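Local coordinates for SusD superfamily protein (Bacteroides fragilis NCTC 9343, PDB 3NQP), which probably binds glycans at the outer membrane as a SusD-family lipoprotein, at residues A[48-53]-A[481-486]; A[172-177]-A[205-210]; A[320-325]-A[475-480]. All blocks are in the same frame, centred on the assembly; numbering follows the deposited sequence.

Interaction 1: A[48-53]-A[481-486]; sequences ELRGGR and PILNKS
G52 and I482 bring the two loops together, their CA atoms 6.2 Å apart, where a type I beta turn from E48 to G51 meets an irregular chain segment of the SusD fold. The turn starts at E48, at the end of helix 39-48, and is closed by the bond from G51 N to E48 O. No hydrogen bond joins 48-53 to 481-486; the contact is van der Waals packing, I482 on backbone and L483 on the R50 side chain. I482 reaches into the loop: its CG1 branch stands anti to the carbonyl carbon (chi1 -68°), and CD1 beyond it lies 3.7 Å from G51 O and 3.8 Å from G52 CA. CG2, the other branch, comes to 4.0 Å from R50 O. With no side chain at G52, CD1 can settle directly on its backbone, and the positive phi of that residue (83°) turns the chain there. R452 of helix 452-458 donates to G51 O and also touches I482, so the same carbonyl meets a charged donor and a methyl group.

The R50 side chain meets L483, crossing it at about a right angle. Its guanidinium is held by K491 O, which accepts from NH2, and by Q73 OE1, which accepts from NE. L483 CD1 lies obliquely to the guanidinium, and both CD1 and CD2 are 4.1 Å from R50 NH2.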
loop_
_atom_site.group_PDB
_atom_site.type_symbol
_atom_site.label_atom_id
_atom_site.label_comp_id
_atom_site.label_asym_id
_atom_site.label_seq_id
_atom_site.Cartn_x
_atom_site.Cartn_y
_atom_site.Cartn_z
ATOM N N GLU A 48 -3.166 5.191 1.415
ATOM C CA GLU A 48 -3.322 6.285 0.406
ATOM C C GLU A 48 -3.987 7.544 0.938
ATOM O O GLU A 48 -3.537 8.647 0.656
ATOM C CB GLU A 48 -4.228 5.850 -0.766
ATOM C CG GLU A 48 -3.689 4.891 -1.696
ATOM C CD GLU A 48 -2.701 5.435 -2.691
ATOM O OE1 GLU A 48 -2.742 6.617 -3.103
ATOM O OE2 GLU A 48 -1.910 4.602 -3.117
ATOM N N LEU A 49 -5.105 7.385 1.656
ATOM C CA LEU A 49 -6.012 8.536 1.820
ATOM C C LEU A 49 -5.447 9.761 2.519
ATOM O O LEU A 49 -5.835 10.874 2.194
ATOM C CB LEU A 49 -7.326 8.138 2.477
ATOM C CG LEU A 49 -8.302 7.226 1.711
ATOM C CD1 LEU A 49 -9.549 7.017 2.590
ATOM C CD2 LEU A 49 -8.674 7.714 0.269
ATOM N N ARG A 50 -4.605 9.572 3.523
ATOM C CA ARG A 50 -4.011 10.710 4.247
ATOM C C ARG A 50 -2.821 11.327 3.505
ATOM O O ARG A 50 -2.175 12.240 4.024
ATOM C CB ARG A 50 -3.578 10.268 5.648
ATOM C CG ARG A 50 -4.735 9.935 6.552
ATOM C CD ARG A 50 -4.240 9.696 7.999
ATOM N NE ARG A 50 -3.854 10.976 8.601
ATOM C CZ ARG A 50 -3.476 11.194 9.852
ATOM N NH1 ARG A 50 -3.358 10.211 10.729
ATOM N NH2 ARG A 50 -3.199 12.437 10.223
ATOM N N GLY A 51 -2.528 10.805 2.315
ATOM C CA GLY A 51 -1.364 11.229 1.524
ATOM C C GLY A 51 -1.352 12.621 0.897
ATOM O O GLY A 51 -0.391 12.944 0.256
ATOM N N GLY A 52 -2.393 13.444 1.059
ATOM C CA GLY A 52 -2.308 14.851 0.654
ATOM C C GLY A 52 -2.581 15.074 -0.819
ATOM O O GLY A 52 -2.303 16.144 -1.357
ATOM N N ARG A 53 -3.108 14.077 -1.500
ATOM C CA ARG A 53 -3.368 14.247 -2.931
ATOM C C ARG A 53 -4.741 13.856 -3.428
ATOM O O ARG A 53 -4.959 13.740 -4.664
ATOM C CB ARG A 53 -2.290 13.552 -3.761
ATOM C CG ARG A 53 -2.026 12.140 -3.421
ATOM C CD ARG A 53 -0.857 11.614 -4.333
ATOM N NE ARG A 53 -0.743 10.192 -4.135
ATOM C CZ ARG A 53 0.062 9.363 -4.789
ATOM N NH1 ARG A 53 0.878 9.804 -5.736
ATOM N NH2 ARG A 53 0.055 8.058 -4.459
ATOM N N PRO A 481 2.723 22.255 4.576
ATOM C CA PRO A 481 2.855 20.896 5.077
ATOM C C PRO A 481 1.500 20.243 5.237
ATOM O O PRO A 481 0.523 20.939 5.520
ATOM C CB PRO A 481 3.498 21.074 6.449
ATOM C CG PRO A 481 3.356 22.499 6.807
ATOM C CD PRO A 481 3.165 23.275 5.549
ATOM N N ILE A 482 1.450 18.931 5.058
ATOM C CA ILE A 482 0.200 18.184 5.244
ATOM C C ILE A 482 -0.253 18.248 6.706
ATOM O O ILE A 482 -1.428 18.450 6.954
ATOM C CB ILE A 482 0.371 16.749 4.721
ATOM C CG1 ILE A 482 0.510 16.828 3.196
ATOM C CG2 ILE A 482 -0.797 15.854 5.077
ATOM C CD1 ILE A 482 0.977 15.502 2.548
ATOM N N LEU A 483 0.662 18.049 7.665
ATOM C CA LEU A 483 0.440 18.355 9.088
ATOM C C LEU A 483 1.350 19.477 9.602
ATOM O O LEU A 483 2.504 19.580 9.246
ATOM C CB LEU A 483 0.666 17.121 9.994
ATOM C CG LEU A 483 -0.218 15.887 9.719
ATOM C CD1 LEU A 483 0.174 14.696 10.610
ATOM C CD2 LEU A 483 -1.714 16.262 9.848
ATOM N N ASN A 484 0.806 20.266 10.508
ATOM C CA ASN A 484 1.506 21.326 11.191
ATOM C C ASN A 484 2.136 20.686 12.400
ATOM O O ASN A 484 1.439 20.246 13.309
ATOM C CB ASN A 484 0.486 22.402 11.596
ATOM C CG ASN A 484 1.105 23.569 12.352
ATOM O OD1 ASN A 484 1.998 23.408 13.165
ATOM N ND2 ASN A 484 0.596 24.757 12.088
ATOM N N LYS A 485 3.461 20.636 12.427
ATOM C CA LYS A 485 4.164 19.973 13.498
ATOM C C LYS A 485 3.922 20.588 14.891
ATOM O O LYS A 485 4.050 19.901 15.881
ATOM C CB LYS A 485 5.656 19.960 13.203
ATOM C CG LYS A 485 6.463 19.057 14.152
ATOM C CD LYS A 485 7.886 18.873 13.641
ATOM C CE LYS A 485 8.606 17.766 14.417
ATOM N NZ LYS A 485 8.620 18.099 15.864
ATOM N N SER A 486 3.592 21.868 14.970
ATOM C CA SER A 486 3.474 22.491 16.299
ATOM C C SER A 486 2.095 22.242 16.935
ATOM O O SER A 486 1.990 22.235 18.159
ATOM C CB SER A 486 3.728 23.981 16.222
ATOM O OG SER A 486 2.628 24.591 15.574
#

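Interaction 2: A[172-177]-A[205-210]; sequences SDLNKS and CLMGEV
L174 packs against L206, M207 and V210 in a buried, apolar helix-helix contact between helices 163-181 and 200-216. The two run nearly antiparallel, at 154° between their directions, and their local axes approach to 10.7 Å, within the alpha-helical, TPR-related part of the SusD fold. That wide spacing is bridged by side chains, chiefly L174, which projects from its helix toward the other.

The two branches of L174 divide between L206 and V210, and CD1 also borders M207 CG. CD2 meets L206 CD2 at 3.6 Å, the two side chains crossing at about a right angle. L206 carries its CG anti to the backbone N (chi1 -173°), beside the carbonyl carbon, and this CG also touches L174 CD2. CD1 of L174 faces V210 tip to tip, 4.0 Å from CG2, with CG1 and CB of the valine only slightly farther off. Selenomethionine M207 runs past L174 in the opposite direction, its CG 3.9 Å from L174 CB.

Helix 110-135 adds to the apolar surroundings: A125 touches L174, while F129 packs on both L206 and V210. The residue before L174, D173, forms a salt bridge with R124 of that helix, tying 163-181 to it by charge as well as by packing.

At the solvent-exposed margin, N175 crosses the end of M207. The selenomethionine chain bends at chi3 (79°), and its terminal CE methyl lies 3.6 Å from N175 OD1.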
loop_
_atom_site.group_PDB
_atom_site.type_symbol
_atom_site.label_atom_id
_atom_site.label_comp_id
_atom_site.label_asym_id
_atom_site.label_seq_id
_atom_site.Cartn_x
_atom_site.Cartn_y
_atom_site.Cartn_z
ATOM N N SER A 172 9.783 -10.535 16.602
ATOM C CA SER A 172 9.828 -11.946 16.990
ATOM C C SER A 172 9.089 -12.806 15.973
ATOM O O SER A 172 9.598 -13.841 15.515
ATOM C CB SER A 172 9.217 -12.112 18.365
ATOM O OG SER A 172 9.179 -13.469 18.697
ATOM N N ASP A 173 7.909 -12.336 15.557
ATOM C CA ASP A 173 7.108 -13.048 14.545
ATOM C C ASP A 173 7.753 -13.122 13.188
ATOM O O ASP A 173 7.637 -14.134 12.510
ATOM C CB ASP A 173 5.671 -12.488 14.438
ATOM C CG ASP A 173 4.796 -12.894 15.627
ATOM O OD1 ASP A 173 5.185 -13.852 16.344
ATOM O OD2 ASP A 173 3.734 -12.262 15.840
ATOM N N LEU A 174 8.447 -12.063 12.785
ATOM C CA LEU A 174 9.112 -12.111 11.491
ATOM C C LEU A 174 10.249 -13.148 11.532
ATOM O O LEU A 174 10.436 -13.920 10.588
ATOM C CB LEU A 174 9.666 -10.752 11.123
ATOM C CG LEU A 174 8.597 -9.702 10.753
ATOM C CD1 LEU A 174 9.189 -8.263 10.729
ATOM C CD2 LEU A 174 7.930 -10.040 9.421
ATOM N N ASN A 175 11.015 -13.149 12.609
ATOM C CA ASN A 175 12.096 -14.140 12.757
ATOM C C ASN A 175 11.571 -15.568 12.798
ATOM O O ASN A 175 12.174 -16.436 12.226
ATOM C CB ASN A 175 12.956 -13.880 14.007
ATOM C CG ASN A 175 13.894 -12.675 13.850
ATOM O OD1 ASN A 175 14.208 -12.220 12.738
ATOM N ND2 ASN A 175 14.366 -12.174 14.982
ATOM N N LYS A 176 10.469 -15.804 13.498
ATOM C CA LYS A 176 9.879 -17.139 13.550
ATOM C C LYS A 176 9.390 -17.541 12.142
ATOM O O LYS A 176 9.578 -18.668 11.736
ATOM C CB LYS A 176 8.747 -17.179 14.547
ATOM C CG LYS A 176 8.505 -18.536 15.177
ATOM C CD LYS A 176 9.580 -18.991 16.131
ATOM C CE LYS A 176 9.090 -20.199 16.975
ATOM N NZ LYS A 176 10.087 -21.295 17.066
ATOM N N SER A 177 8.774 -16.599 11.418
ATOM C CA SER A 177 8.362 -16.820 10.013
ATOM C C SER A 177 9.554 -17.314 9.206
ATOM O O SER A 177 9.436 -18.331 8.545
ATOM C CB SER A 177 7.697 -15.591 9.369
ATOM O OG SER A 177 7.307 -15.819 7.971
ATOM N N CYS A 205 10.315 -9.129 2.318
ATOM C CA CYS A 205 9.840 -7.796 1.978
ATOM C C CYS A 205 9.338 -7.034 3.215
ATOM O O CYS A 205 9.702 -5.894 3.460
ATOM C CB CYS A 205 8.693 -7.847 0.972
ATOM S SG CYS A 205 9.279 -8.221 -0.709
ATOM N N LEU A 206 8.464 -7.678 3.954
ATOM C CA LEU A 206 7.982 -7.145 5.203
ATOM C C LEU A 206 9.135 -6.823 6.134
ATOM O O LEU A 206 9.106 -5.780 6.802
ATOM C CB LEU A 206 6.973 -8.097 5.866
ATOM C CG LEU A 206 6.248 -7.604 7.108
ATOM C CD1 LEU A 206 5.589 -6.240 6.893
ATOM C CD2 LEU A 206 5.189 -8.655 7.491
HETATM N N MSE A 207 10.158 -7.662 6.205
HETATM C CA MSE A 207 11.285 -7.330 7.098
HETATM C C MSE A 207 11.996 -6.089 6.589
HETATM O O MSE A 207 12.397 -5.237 7.357
HETATM C CB MSE A 207 12.280 -8.490 7.287
HETATM C CG MSE A 207 11.685 -9.694 7.946
HETATM SE SE MSE A 207 12.935 -11.140 8.156
HETATM C CE MSE A 207 13.819 -10.417 9.682
ATOM N N GLY A 208 12.134 -5.970 5.266
ATOM C CA GLY A 208 12.702 -4.766 4.694
ATOM C C GLY A 208 11.896 -3.536 5.072
ATOM O O GLY A 208 12.467 -2.499 5.393
ATOM N N GLU A 209 10.569 -3.654 5.044
ATOM C CA GLU A 209 9.688 -2.517 5.322
ATOM C C GLU A 209 9.739 -2.148 6.813
ATOM O O GLU A 209 9.870 -0.973 7.172
ATOM C CB GLU A 209 8.244 -2.829 4.907
ATOM C CG GLU A 209 7.348 -1.622 4.710
ATOM C CD GLU A 209 5.973 -2.041 4.211
ATOM O OE1 GLU A 209 5.539 -3.187 4.413
ATOM O OE2 GLU A 209 5.325 -1.231 3.581
ATOM N N VAL A 210 9.669 -3.159 7.660
ATOM C CA VAL A 210 9.659 -2.983 9.122
ATOM C C VAL A 210 11.004 -2.426 9.634
ATOM O O VAL A 210 11.024 -1.401 10.316
ATOM C CB VAL A 210 9.330 -4.304 9.844
ATOM C CG1 VAL A 210 9.666 -4.195 11.354
ATOM C CG2 VAL A 210 7.840 -4.713 9.619
#

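Interaction 3: A[320-325]-A[475-480]; sequences NKAVYQ and SLLGDA. With EDO (1,2-ethanediol), chain E.
L476 supplies most of the apolar contact between the start of helix 321-325 and the loop 475-480, part of the SusD-family C-terminal region. Its CG stands anti to the backbone N (chi1 -178°), and the two methyls beyond it divide the work. CD2 lies 3.6 Å from N320 CB and 3.9 Å from A322 CB, and the CG and OD1 of N320 are close behind. CD1 and CD2 both border V323 CG2, across which the leucine runs at about a right angle. L477 adds a second methyl to the alanine, its CD2 3.9 Å from A322 CB, so that CB is touched by two leucines. R53 packs on both V323 and L476 at the edge of this contact.

No hydrogen bond crosses between the segments; each has bonds of its own. N320 is the N-cap of helix 321-325: its OD1 accepts from A322 N at 3.0 Å, with the donor in the carbonyl plane and on a lone pair. The amide oxygen thus serves the first turn while the CB and CG of the same side chain rest on L476. In the loop, S475 OG accepts from G478 N at 2.9 Å, an ST motif closing the turn that carries both leucines; OG is also hydrogen-bonded to K472 O.

Away from the loop, K321 NZ contacts a molecule of 1,2-ethanediol, probably from the crystallisation liquor, donating to O2 at 3.0 Å; O1 of the diol approaches K321 NZ to 2.7 Å. L353 O also accepts from this amine.

With no hydrogen bond or ion pair across it, the contact depends on shape and on apolar surface at a partly exposed site, while capping fixes the N320 side chain against which L476 lies.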
loop_
_atom_site.group_PDB
_atom_site.type_symbol
_atom_site.label_atom_id
_atom_site.label_comp_id
_atom_site.label_asym_id
_atom_site.label_seq_id
_atom_site.Cartn_x
_atom_site.Cartn_y
_atom_site.Cartn_z
ATOM N N ASN A 320 -6.269 14.705 -6.921
ATOM C CA ASN A 320 -6.124 16.086 -7.389
ATOM C C ASN A 320 -5.481 15.966 -8.760
ATOM O O ASN A 320 -4.597 15.130 -8.963
ATOM C CB ASN A 320 -5.185 16.807 -6.440
ATOM C CG ASN A 320 -5.045 18.255 -6.730
ATOM O OD1 ASN A 320 -4.470 18.644 -7.756
ATOM N ND2 ASN A 320 -5.553 19.095 -5.815
ATOM N N LYS A 321 -5.902 16.795 -9.695
ATOM C CA LYS A 321 -5.443 16.655 -11.078
ATOM C C LYS A 321 -3.934 16.931 -11.280
ATOM O O LYS A 321 -3.346 16.529 -12.289
ATOM C CB LYS A 321 -6.268 17.583 -11.969
ATOM C CG LYS A 321 -6.019 19.072 -11.757
ATOM C CD LYS A 321 -6.847 19.934 -12.759
ATOM C CE LYS A 321 -8.337 20.035 -12.261
ATOM N NZ LYS A 321 -9.190 20.870 -13.148
ATOM N N ALA A 322 -3.325 17.626 -10.334
ATOM C CA ALA A 322 -1.861 17.772 -10.292
ATOM C C ALA A 322 -1.120 16.444 -10.207
ATOM O O ALA A 322 0.048 16.363 -10.612
ATOM C CB ALA A 322 -1.428 18.696 -9.129
ATOM N N VAL A 323 -1.761 15.392 -9.707
ATOM C CA VAL A 323 -1.106 14.088 -9.649
ATOM C C VAL A 323 -0.882 13.611 -11.092
ATOM O O VAL A 323 0.229 13.247 -11.472
ATOM C CB VAL A 323 -1.939 13.079 -8.836
ATOM C CG1 VAL A 323 -1.403 11.682 -8.940
ATOM C CG2 VAL A 323 -1.997 13.511 -7.321
ATOM N N TYR A 324 -1.947 13.615 -11.886
ATOM C CA TYR A 324 -1.853 13.384 -13.353
ATOM C C TYR A 324 -0.873 14.329 -14.074
ATOM O O TYR A 324 -0.005 13.889 -14.852
ATOM C CB TYR A 324 -3.248 13.453 -13.957
ATOM C CG TYR A 324 -3.364 13.209 -15.465
ATOM C CD1 TYR A 324 -3.291 11.924 -15.979
ATOM C CD2 TYR A 324 -3.546 14.262 -16.362
ATOM C CE1 TYR A 324 -3.408 11.680 -17.353
ATOM C CE2 TYR A 324 -3.678 14.025 -17.768
ATOM C CZ TYR A 324 -3.616 12.730 -18.243
ATOM O OH TYR A 324 -3.734 12.448 -19.587
ATOM N N GLN A 325 -0.986 15.613 -13.820
ATOM C CA GLN A 325 -0.162 16.613 -14.529
ATOM C C GLN A 325 1.322 16.514 -14.173
ATOM O O GLN A 325 2.163 16.995 -14.929
ATOM C CB GLN A 325 -0.643 18.023 -14.208
ATOM C CG GLN A 325 -2.032 18.307 -14.697
ATOM C CD GLN A 325 -2.558 19.627 -14.204
ATOM O OE1 GLN A 325 -2.410 19.973 -13.031
ATOM N NE2 GLN A 325 -3.175 20.373 -15.098
ATOM N N SER A 475 4.212 17.908 0.474
ATOM C CA SER A 475 2.891 18.163 -0.099
ATOM C C SER A 475 2.920 18.079 -1.612
ATOM O O SER A 475 3.955 18.226 -2.246
ATOM C CB SER A 475 2.339 19.542 0.325
ATOM O OG SER A 475 3.032 20.619 -0.305
ATOM N N LEU A 476 1.741 17.892 -2.168
ATOM C CA LEU A 476 1.569 17.705 -3.604
ATOM C C LEU A 476 2.045 18.896 -4.370
ATOM O O LEU A 476 2.811 18.748 -5.339
ATOM C CB LEU A 476 0.117 17.458 -3.959
ATOM C CG LEU A 476 -0.174 17.201 -5.456
ATOM C CD1 LEU A 476 0.621 16.002 -5.971
ATOM C CD2 LEU A 476 -1.661 16.980 -5.683
ATOM N N LEU A 477 1.619 20.070 -3.910
ATOM C CA LEU A 477 1.952 21.330 -4.571
ATOM C C LEU A 477 3.259 21.996 -4.078
ATOM O O LEU A 477 3.745 22.907 -4.724
ATOM C CB LEU A 477 0.764 22.311 -4.461
ATOM C CG LEU A 477 -0.530 21.903 -5.200
ATOM C CD1 LEU A 477 -1.586 23.041 -5.209
ATOM C CD2 LEU A 477 -0.219 21.394 -6.650
ATOM N N GLY A 478 3.800 21.584 -2.929
ATOM C CA GLY A 478 5.038 22.196 -2.402
ATOM C C GLY A 478 4.825 23.444 -1.562
ATOM O O GLY A 478 5.790 24.103 -1.146
ATOM N N ASP A 479 3.573 23.744 -1.261
ATOM C CA ASP A 479 3.179 25.023 -0.691
ATOM C C ASP A 479 3.009 24.995 0.823
ATOM O O ASP A 479 3.338 25.969 1.488
ATOM C CB ASP A 479 1.869 25.512 -1.305
ATOM C CG ASP A 479 0.710 24.496 -1.164
ATOM O OD1 ASP A 479 0.940 23.268 -0.921
ATOM O OD2 ASP A 479 -0.451 24.936 -1.329
ATOM N N ALA A 480 2.521 23.897 1.378
ATOM C CA ALA A 480 2.219 23.874 2.825
ATOM C C ALA A 480 2.278 22.445 3.337
ATOM O O ALA A 480 1.875 21.535 2.640
ATOM C CB ALA A 480 0.804 24.464 3.087
HETATM C C1 EDO E . -12.087 22.794 -13.177
HETATM O O1 EDO E . -11.091 22.529 -14.164
HETATM C C2 EDO E . -12.767 21.522 -12.654
HETATM O O2 EDO E . -11.911 20.736 -11.807
#

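Overall arrangement
Interactions 1 and 3 are neighbours, their centres 12 Å apart on the same side of the chain's centre. R53 links them directly, its O probably accepting a hydrogen bond from N320 N, and G52 O packs against L476 CB. Their second segments, 475-480 and 481-486, follow one another in the long loop between helices 452-458 and 498-503. This loop therefore meets both an N-terminal turn and helix 321-325, bringing distant parts of the sequence together. Interaction 2 lies apart, its centre 28 Å from that of interaction 1 and 34 Å from that of interaction 3, within the N-terminal helices. Along the chain, interactions 2 and 3 come in series, both between the segments of interaction 1.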